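Local coordinates for protein nigerythrin (Desulfovibrio vulgaris subsp. vulgaris, PDB 1YUX) that reduces hydrogen peroxide with electrons from NADH in vitro, as a homodimeric iron protein of the rubrerythrin family, at residues A35-E40 and Y91-V96; Q57-I62 and D162-D167. All coordinates share one frame; numbering follows the deposited sequence.

Contact 1 of 2, residues A35-E40 and Y91-V96; sequences AAIAGE and YEKPTV. With FE (Fe (III) ion), chain F.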
ATOM      1  N   ALA B  35     -18.298  -6.442 -14.715  1.00  9.01           N
ATOM      2  CA  ALA B  35     -17.841  -6.810 -13.380  1.00  8.90           C
ATOM      3  C   ALA B  35     -17.002  -5.680 -12.803  1.00  8.77           C
ATOM      4  O   ALA B  35     -17.106  -5.362 -11.617  1.00  8.63           O
ATOM      5  CB  ALA B  35     -17.032  -8.103 -13.429  1.00  9.06           C
ATOM      6  N   ALA B  36     -16.175  -5.068 -13.644  1.00  8.60           N
ATOM      7  CA  ALA B  36     -15.335  -3.963 -13.199  1.00  8.46           C
ATOM      8  C   ALA B  36     -16.224  -2.796 -12.790  1.00  8.40           C
ATOM      9  O   ALA B  36     -15.998  -2.170 -11.762  1.00  8.46           O
ATOM     10  CB  ALA B  36     -14.386  -3.536 -14.309  1.00  8.36           C
ATOM     11  N   ILE B  37     -17.236  -2.505 -13.602  1.00  8.37           N
ATOM     12  CA  ILE B  37     -18.147  -1.413 -13.292  1.00  8.29           C
ATOM     13  C   ILE B  37     -18.824  -1.668 -11.949  1.00  8.40           C
ATOM     14  O   ILE B  37     -18.967  -0.756 -11.141  1.00  8.30           O
ATOM     15  CB  ILE B  37     -19.224  -1.250 -14.388  1.00  8.33           C
ATOM     16  CG1 ILE B  37     -18.581  -0.707 -15.665  1.00  8.41           C
ATOM     17  CG2 ILE B  37     -20.322  -0.308 -13.904  1.00  8.41           C
ATOM     18  CD1 ILE B  37     -19.484  -0.763 -16.882  1.00  8.08           C
ATOM     19  N   ALA B  38     -19.231  -2.911 -11.709  1.00  8.41           N
ATOM     20  CA  ALA B  38     -19.882  -3.252 -10.448  1.00  8.48           C
ATOM     21  C   ALA B  38     -18.926  -3.020  -9.280  1.00  8.47           C
ATOM     22  O   ALA B  38     -19.308  -2.452  -8.254  1.00  8.62           O
ATOM     23  CB  ALA B  38     -20.341  -4.708 -10.470  1.00  8.59           C
ATOM     24  N   GLY B  39     -17.682  -3.461  -9.446  1.00  8.44           N
ATOM     25  CA  GLY B  39     -16.690  -3.293  -8.401  1.00  8.42           C
ATOM     26  C   GLY B  39     -16.405  -1.830  -8.132  1.00  8.34           C
ATOM     27  O   GLY B  39     -16.308  -1.407  -6.976  1.00  8.52           O
ATOM     28  N   GLU B  40     -16.282  -1.050  -9.200  1.00  8.16           N
ATOM     29  CA  GLU B  40     -16.001   0.374  -9.071  1.00  8.10           C
ATOM     30  C   GLU B  40     -17.171   1.131  -8.468  1.00  8.04           C
ATOM     31  O   GLU B  40     -16.977   2.127  -7.778  1.00  8.03           O
ATOM     32  CB  GLU B  40     -15.620   0.958 -10.433  1.00  7.97           C
ATOM     33  CG  GLU B  40     -14.352   0.330 -11.016  1.00  7.83           C
ATOM     34  CD  GLU B  40     -13.099   0.641 -10.201  1.00  7.83           C
ATOM     35  OE1 GLU B  40     -13.166   0.645  -8.953  1.00  8.03           O
ATOM     36  OE2 GLU B  40     -12.038   0.872 -10.812  1.00  7.77           O
ATOM     37  N   TYR B  91     -27.659  -1.729 -21.811  1.00 18.93           N
ATOM     38  CA  TYR B  91     -26.993  -1.838 -20.519  1.00 18.57           C
ATOM     39  C   TYR B  91     -27.155  -0.596 -19.653  1.00 18.44           C
ATOM     40  O   TYR B  91     -26.959   0.530 -20.109  1.00 18.41           O
ATOM     41  CB  TYR B  91     -25.502  -2.116 -20.707  1.00 18.31           C
ATOM     42  CG  TYR B  91     -24.725  -2.084 -19.410  1.00 17.98           C
ATOM     43  CD1 TYR B  91     -24.803  -3.136 -18.497  1.00 17.89           C
ATOM     44  CD2 TYR B  91     -23.939  -0.981 -19.080  1.00 17.90           C
ATOM     45  CE1 TYR B  91     -24.115  -3.088 -17.283  1.00 17.77           C
ATOM     46  CE2 TYR B  91     -23.253  -0.923 -17.874  1.00 17.75           C
ATOM     47  CZ  TYR B  91     -23.343  -1.976 -16.982  1.00 17.80           C
ATOM     48  OH  TYR B  91     -22.661  -1.911 -15.789  1.00 17.73           O
ATOM     49  N   GLU B  92     -27.504  -0.819 -18.392  1.00 18.39           N
ATOM     50  CA  GLU B  92     -27.681   0.260 -17.432  1.00 18.28           C
ATOM     51  C   GLU B  92     -26.687   0.059 -16.301  1.00 17.82           C
ATOM     52  O   GLU B  92     -26.530  -1.053 -15.801  1.00 17.73           O
ATOM     53  CB  GLU B  92     -29.104   0.236 -16.867  1.00 18.92           C
ATOM     54  CG  GLU B  92     -30.180   0.435 -17.906  1.00 19.96           C
ATOM     55  CD  GLU B  92     -30.067   1.779 -18.592  1.00 20.50           C
ATOM     56  OE1 GLU B  92     -30.184   2.814 -17.899  1.00 21.14           O
ATOM     57  OE2 GLU B  92     -29.854   1.802 -19.821  1.00 21.17           O
ATOM     58  N   LYS B  93     -26.008   1.129 -15.905  1.00 17.39           N
ATOM     59  CA  LYS B  93     -25.048   1.032 -14.815  1.00 16.97           C
ATOM     60  C   LYS B  93     -25.804   0.723 -13.535  1.00 16.61           C
ATOM     61  O   LYS B  93     -26.905   1.229 -13.312  1.00 16.71           O
ATOM     62  CB  LYS B  93     -24.280   2.340 -14.654  1.00 17.06           C
ATOM     63  CG  LYS B  93     -23.232   2.575 -15.724  1.00 17.16           C
ATOM     64  CD  LYS B  93     -22.599   3.940 -15.569  1.00 17.44           C
ATOM     65  CE  LYS B  93     -23.613   5.040 -15.820  1.00 17.70           C
ATOM     66  NZ  LYS B  93     -23.036   6.384 -15.558  1.00 17.83           N
ATOM     67  N   PRO B  94     -25.221  -0.116 -12.672  1.00 16.17           N
ATOM     68  CA  PRO B  94     -25.865  -0.484 -11.411  1.00 15.78           C
ATOM     69  C   PRO B  94     -25.673   0.568 -10.327  1.00 15.44           C
ATOM     70  O   PRO B  94     -24.828   1.456 -10.443  1.00 15.44           O
ATOM     71  CB  PRO B  94     -25.172  -1.787 -11.056  1.00 15.86           C
ATOM     72  CG  PRO B  94     -23.758  -1.505 -11.481  1.00 15.95           C
ATOM     73  CD  PRO B  94     -23.940  -0.830 -12.836  1.00 16.06           C
ATOM     74  N   THR B  95     -26.485   0.469  -9.283  1.00 15.02           N
ATOM     75  CA  THR B  95     -26.384   1.364  -8.144  1.00 14.59           C
ATOM     76  C   THR B  95     -26.279   0.440  -6.943  1.00 14.09           C
ATOM     77  O   THR B  95     -26.818  -0.667  -6.957  1.00 14.15           O
ATOM     78  CB  THR B  95     -27.624   2.280  -7.992  1.00 14.71           C
ATOM     79  OG1 THR B  95     -28.814   1.484  -7.972  1.00 14.95           O
ATOM     80  CG2 THR B  95     -27.700   3.272  -9.142  1.00 14.81           C
ATOM     81  N   VAL B  96     -25.560   0.879  -5.921  1.00 13.52           N
ATOM     82  CA  VAL B  96     -25.392   0.066  -4.728  1.00 12.87           C
ATOM     83  C   VAL B  96     -25.694   0.881  -3.482  1.00 12.52           C
ATOM     84  O   VAL B  96     -25.772   2.108  -3.531  1.00 12.58           O
ATOM     85  CB  VAL B  96     -23.951  -0.473  -4.615  1.00 12.90           C
ATOM     86  CG1 VAL B  96     -23.591  -1.257  -5.866  1.00 12.80           C
ATOM     87  CG2 VAL B  96     -22.979   0.677  -4.411  1.00 12.85           C
TER
HETATM   88 FE    FE F 301     -11.142   0.976  -8.620  1.00  8.83          FE
HETATM   89  O   HOH W   1     -10.358   1.396  -6.882  1.00  8.49           O

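Contact 2 of 2, residues Q57-I62 and D162-D167; sequences QGYEQI and DIDAPD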
ATOM      1  N   GLN B  57     -14.701  12.855  11.620  1.00 13.80           N
ATOM      2  CA  GLN B  57     -13.633  12.491  12.542  1.00 13.64           C
ATOM      3  C   GLN B  57     -12.520  13.532  12.630  1.00 13.37           C
ATOM      4  O   GLN B  57     -11.560  13.359  13.381  1.00 13.41           O
ATOM      5  CB  GLN B  57     -13.059  11.126  12.152  1.00 13.97           C
ATOM      6  CG  GLN B  57     -14.045   9.984  12.371  1.00 14.56           C
ATOM      7  CD  GLN B  57     -13.499   8.634  11.952  1.00 15.04           C
ATOM      8  OE1 GLN B  57     -12.370   8.270  12.294  1.00 15.41           O
ATOM      9  NE2 GLN B  57     -14.306   7.870  11.225  1.00 15.04           N
ATOM     10  N   GLY B  58     -12.652  14.607  11.860  1.00 12.97           N
ATOM     11  CA  GLY B  58     -11.659  15.666  11.891  1.00 12.56           C
ATOM     12  C   GLY B  58     -10.491  15.511  10.939  1.00 12.18           C
ATOM     13  O   GLY B  58      -9.481  16.201  11.082  1.00 12.45           O
ATOM     14  N   TYR B  59     -10.613  14.608   9.972  1.00 11.49           N
ATOM     15  CA  TYR B  59      -9.544  14.401   8.999  1.00 10.86           C
ATOM     16  C   TYR B  59      -9.981  15.003   7.674  1.00 10.68           C
ATOM     17  O   TYR B  59     -10.352  14.285   6.741  1.00 10.32           O
ATOM     18  CB  TYR B  59      -9.263  12.911   8.809  1.00 10.59           C
ATOM     19  CG  TYR B  59      -8.835  12.182  10.061  1.00 10.29           C
ATOM     20  CD1 TYR B  59      -9.738  11.395  10.776  1.00 10.34           C
ATOM     21  CD2 TYR B  59      -7.514  12.227  10.495  1.00 10.29           C
ATOM     22  CE1 TYR B  59      -9.327  10.659  11.887  1.00 10.32           C
ATOM     23  CE2 TYR B  59      -7.093  11.497  11.608  1.00 10.26           C
ATOM     24  CZ  TYR B  59      -8.004  10.711  12.293  1.00 10.31           C
ATOM     25  OH  TYR B  59      -7.584   9.943  13.355  1.00 10.58           O
ATOM     26  N   GLU B  60      -9.933  16.329   7.604  1.00 10.42           N
ATOM     27  CA  GLU B  60     -10.345  17.073   6.422  1.00 10.31           C
ATOM     28  C   GLU B  60      -9.571  16.687   5.167  1.00  9.69           C
ATOM     29  O   GLU B  60     -10.167  16.450   4.118  1.00  9.50           O
ATOM     30  CB  GLU B  60     -10.195  18.574   6.696  1.00 11.26           C
ATOM     31  CG  GLU B  60     -10.910  19.505   5.724  1.00 12.81           C
ATOM     32  CD  GLU B  60     -10.120  19.794   4.457  1.00 13.47           C
ATOM     33  OE1 GLU B  60      -8.873  19.873   4.522  1.00 14.20           O
ATOM     34  OE2 GLU B  60     -10.758  19.967   3.397  1.00 14.70           O
ATOM     35  N   GLN B  61      -8.250  16.617   5.272  1.00  9.03           N
ATOM     36  CA  GLN B  61      -7.444  16.274   4.113  1.00  8.43           C
ATOM     37  C   GLN B  61      -7.698  14.853   3.633  1.00  8.14           C
ATOM     38  O   GLN B  61      -7.816  14.614   2.432  1.00  8.04           O
ATOM     39  CB  GLN B  61      -5.957  16.465   4.408  1.00  8.33           C
ATOM     40  CG  GLN B  61      -5.086  16.125   3.216  1.00  8.08           C
ATOM     41  CD  GLN B  61      -3.643  16.530   3.401  1.00  8.19           C
ATOM     42  OE1 GLN B  61      -3.022  16.201   4.407  1.00  8.44           O
ATOM     43  NE2 GLN B  61      -3.097  17.240   2.420  1.00  8.10           N
ATOM     44  N   ILE B  62      -7.771  13.905   4.562  1.00  7.80           N
ATOM     45  CA  ILE B  62      -8.025  12.523   4.175  1.00  7.44           C
ATOM     46  C   ILE B  62      -9.397  12.420   3.516  1.00  7.33           C
ATOM     47  O   ILE B  62      -9.579  11.662   2.564  1.00  7.16           O
ATOM     48  CB  ILE B  62      -7.932  11.571   5.391  1.00  7.33           C
ATOM     49  CG1 ILE B  62      -6.466  11.458   5.827  1.00  7.40           C
ATOM     50  CG2 ILE B  62      -8.493  10.192   5.032  1.00  7.44           C
ATOM     51  CD1 ILE B  62      -6.249  10.675   7.113  1.00  7.29           C
ATOM     52  N   ASP B 162       0.886   9.300   7.664  1.00  7.26           N
ATOM     53  CA  ASP B 162       0.866  10.667   8.177  1.00  7.77           C
ATOM     54  C   ASP B 162      -0.536  11.043   8.639  1.00  7.78           C
ATOM     55  O   ASP B 162      -0.943  12.198   8.528  1.00  7.63           O
ATOM     56  CB  ASP B 162       1.307  11.660   7.097  1.00  8.39           C
ATOM     57  CG  ASP B 162       2.783  11.574   6.790  1.00  8.98           C
ATOM     58  OD1 ASP B 162       3.571  11.353   7.734  1.00  9.56           O
ATOM     59  OD2 ASP B 162       3.155  11.743   5.607  1.00  9.61           O
ATOM     60  N   ILE B 163      -1.271  10.071   9.167  1.00  7.76           N
ATOM     61  CA  ILE B 163      -2.637  10.324   9.612  1.00  7.93           C
ATOM     62  C   ILE B 163      -2.738  11.462  10.630  1.00  8.16           C
ATOM     63  O   ILE B 163      -3.736  12.179  10.662  1.00  8.11           O
ATOM     64  CB  ILE B 163      -3.277   9.031  10.186  1.00  7.90           C
ATOM     65  CG1 ILE B 163      -4.783   9.236  10.380  1.00  7.92           C
ATOM     66  CG2 ILE B 163      -2.614   8.648  11.501  1.00  7.88           C
ATOM     67  CD1 ILE B 163      -5.543   7.951  10.654  1.00  8.29           C
ATOM     68  N   ASP B 164      -1.706  11.642  11.445  1.00  8.47           N
ATOM     69  CA  ASP B 164      -1.725  12.707  12.441  1.00  8.89           C
ATOM     70  C   ASP B 164      -0.817  13.871  12.059  1.00  9.15           C
ATOM     71  O   ASP B 164      -0.467  14.707  12.895  1.00  9.21           O
ATOM     72  CB  ASP B 164      -1.327  12.145  13.804  1.00  8.99           C
ATOM     73  CG  ASP B 164      -2.224  11.002  14.235  1.00  9.18           C
ATOM     74  OD1 ASP B 164      -3.457  11.199  14.258  1.00  9.45           O
ATOM     75  OD2 ASP B 164      -1.700   9.914  14.547  1.00  9.33           O
ATOM     76  N   ALA B 165      -0.450  13.924  10.785  1.00  9.45           N
ATOM     77  CA  ALA B 165       0.405  14.987  10.275  1.00  9.70           C
ATOM     78  C   ALA B 165      -0.103  15.437   8.912  1.00  9.97           C
ATOM     79  O   ALA B 165       0.616  15.374   7.913  1.00  9.88           O
ATOM     80  CB  ALA B 165       1.844  14.500  10.164  1.00  9.77           C
ATOM     81  N   PRO B 166      -1.362  15.882   8.850  1.00 10.14           N
ATOM     82  CA  PRO B 166      -1.912  16.334   7.573  1.00 10.58           C
ATOM     83  C   PRO B 166      -1.325  17.695   7.230  1.00 10.87           C
ATOM     84  O   PRO B 166      -0.684  18.334   8.064  1.00 11.23           O
ATOM     85  CB  PRO B 166      -3.404  16.414   7.862  1.00 10.50           C
ATOM     86  CG  PRO B 166      -3.416  16.899   9.288  1.00 10.44           C
ATOM     87  CD  PRO B 166      -2.359  16.016   9.928  1.00 10.25           C
ATOM     88  N   ASP B 167      -1.526  18.128   5.995  1.00 11.23           N
ATOM     89  CA  ASP B 167      -1.049  19.436   5.574  1.00 11.47           C
ATOM     90  C   ASP B 167      -2.133  20.058   4.708  1.00 11.81           C
ATOM     91  O   ASP B 167      -3.223  19.499   4.582  1.00 11.83           O
ATOM     92  CB  ASP B 167       0.289  19.330   4.826  1.00 11.22           C
ATOM     93  CG  ASP B 167       0.264  18.307   3.712  1.00 11.05           C
ATOM     94  OD1 ASP B 167      -0.583  18.429   2.809  1.00 10.64           O
ATOM     95  OD2 ASP B 167       1.105  17.383   3.741  1.00 11.19           O
TER

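Contact 1 of 2, residues A35-E40 and Y91-V96
Ile37 and Tyr91 approach from opposite directions, the isoleucine from its helix and the tyrosine from the loop. Starting at the root of Ile37, CB already lies 3.8 Å from Tyr91 OH. The branches then divide the work. CG2, set anti to the backbone N, touches two neighbours, Tyr91 OH at 3.4 Å and Pro94 CD at 3.8 Å, and the proline crosses the isoleucine at about a right angle. CG1 runs the other way, beside the backbone N (chi1 -70°), and carries CD1 along the far end of the phenol, 3.9 Å from Tyr91 CE2. CG2 and CD1 both lie against the tyrosine oxygen, which faces the fork of the isoleucine. No hydrogen bond spans the two segments; they meet through van der Waals packing. Pro94 also lays its CG against the helix backbone, 4.4 Å from Ala38 CA.

One turn on, Glu40 faces the protein interior and chelates iron(III), with Glu40 OE1 at 2.1 Å and Glu40 OE2 at 2.4 Å from the metal; Tyr123 and His76 hydrogen-bond to OE2. Helix 29-56 thus has its iron ligand turned inward and the loop packed on another flank. That loop joins helices 60-87 and 104-132 of the ferritin-like bundle, and Tyr91 also touches Val84 on helix 60-87, while Ala36 packs on Phe126 of helix 104-132.

Contact 2 of 2, residues Q57-I62 and D162-D167
Two hydrogen bonds tie the amide of Gln61 to Asp167. Asp167 N donates to Gln61 OE1 at 2.9 Å and nearly straight (168°), arriving from above the carbonyl plane. In return, Gln61 NE2 donates a hydrogen bond to Asp167 OD1 at 2.8 Å; the acceptor lies close to the amide plane, but the carboxylate is met from above its own plane, and the two flat groups stand 87° apart. With CG anti to the backbone N (chi1 -180°) and the chain extended beyond it, the buried glutamine reaches Asp167 from the first turn of its helix. Asp169 O also accepts from Gln61 NE2, and with a donor at OE1 and acceptors at NE2 the amide can be oriented only one way; Asp169 N donates to Asp167 OD1. Asp167 OD2 makes salt bridges to Lys182 and to Lys2 of the second subunit.

Beside this polar patch, Pro166 CB rests 3.5 Å from Gln61 OE1. Farther along, Ile163 CG1 touches two apolar neighbours, 3.5 Å from Tyr59 CE2 and 3.9 Å from Ile62 CD1. The Tyr59 hydroxyl reaches past it to hydrogen-bond with Thr14 of the second subunit, which Asp164 OD1 also engages.

On one side, a Schellman motif at Gly58 ends helix 29-56 and Tyr59 is the N-cap residue of helix 60-87; on the other, a type I turn from Asp162 to Ala165 follows helix 136-161. Interhelical turn and chain exit thus pack together at one end of a ferritin-like four-helix bundle, where the chain departs for the rubredoxin-like domain.

How the contacts relate
The two contacts lie 31 Å apart between centres, about 16 Å between nearest atoms, and do not touch. Along the chain their segments alternate: 35-40, 57-62, 91-96, 162-167. Helix 29-56 carries the first segment of contact 1 and ends just before the turn used by contact 2, while helix 60-87 runs from that turn back toward the loop of contact 1. All four segments fall within the ferritin-like diiron range. Contact 1 lays the long connection between helices 60-87 and 104-132 against helix 29-56, which supplies an iron ligand. Contact 2, away from the iron sites, lies where the bundle, the rubredoxin-like domain and the second subunit come together.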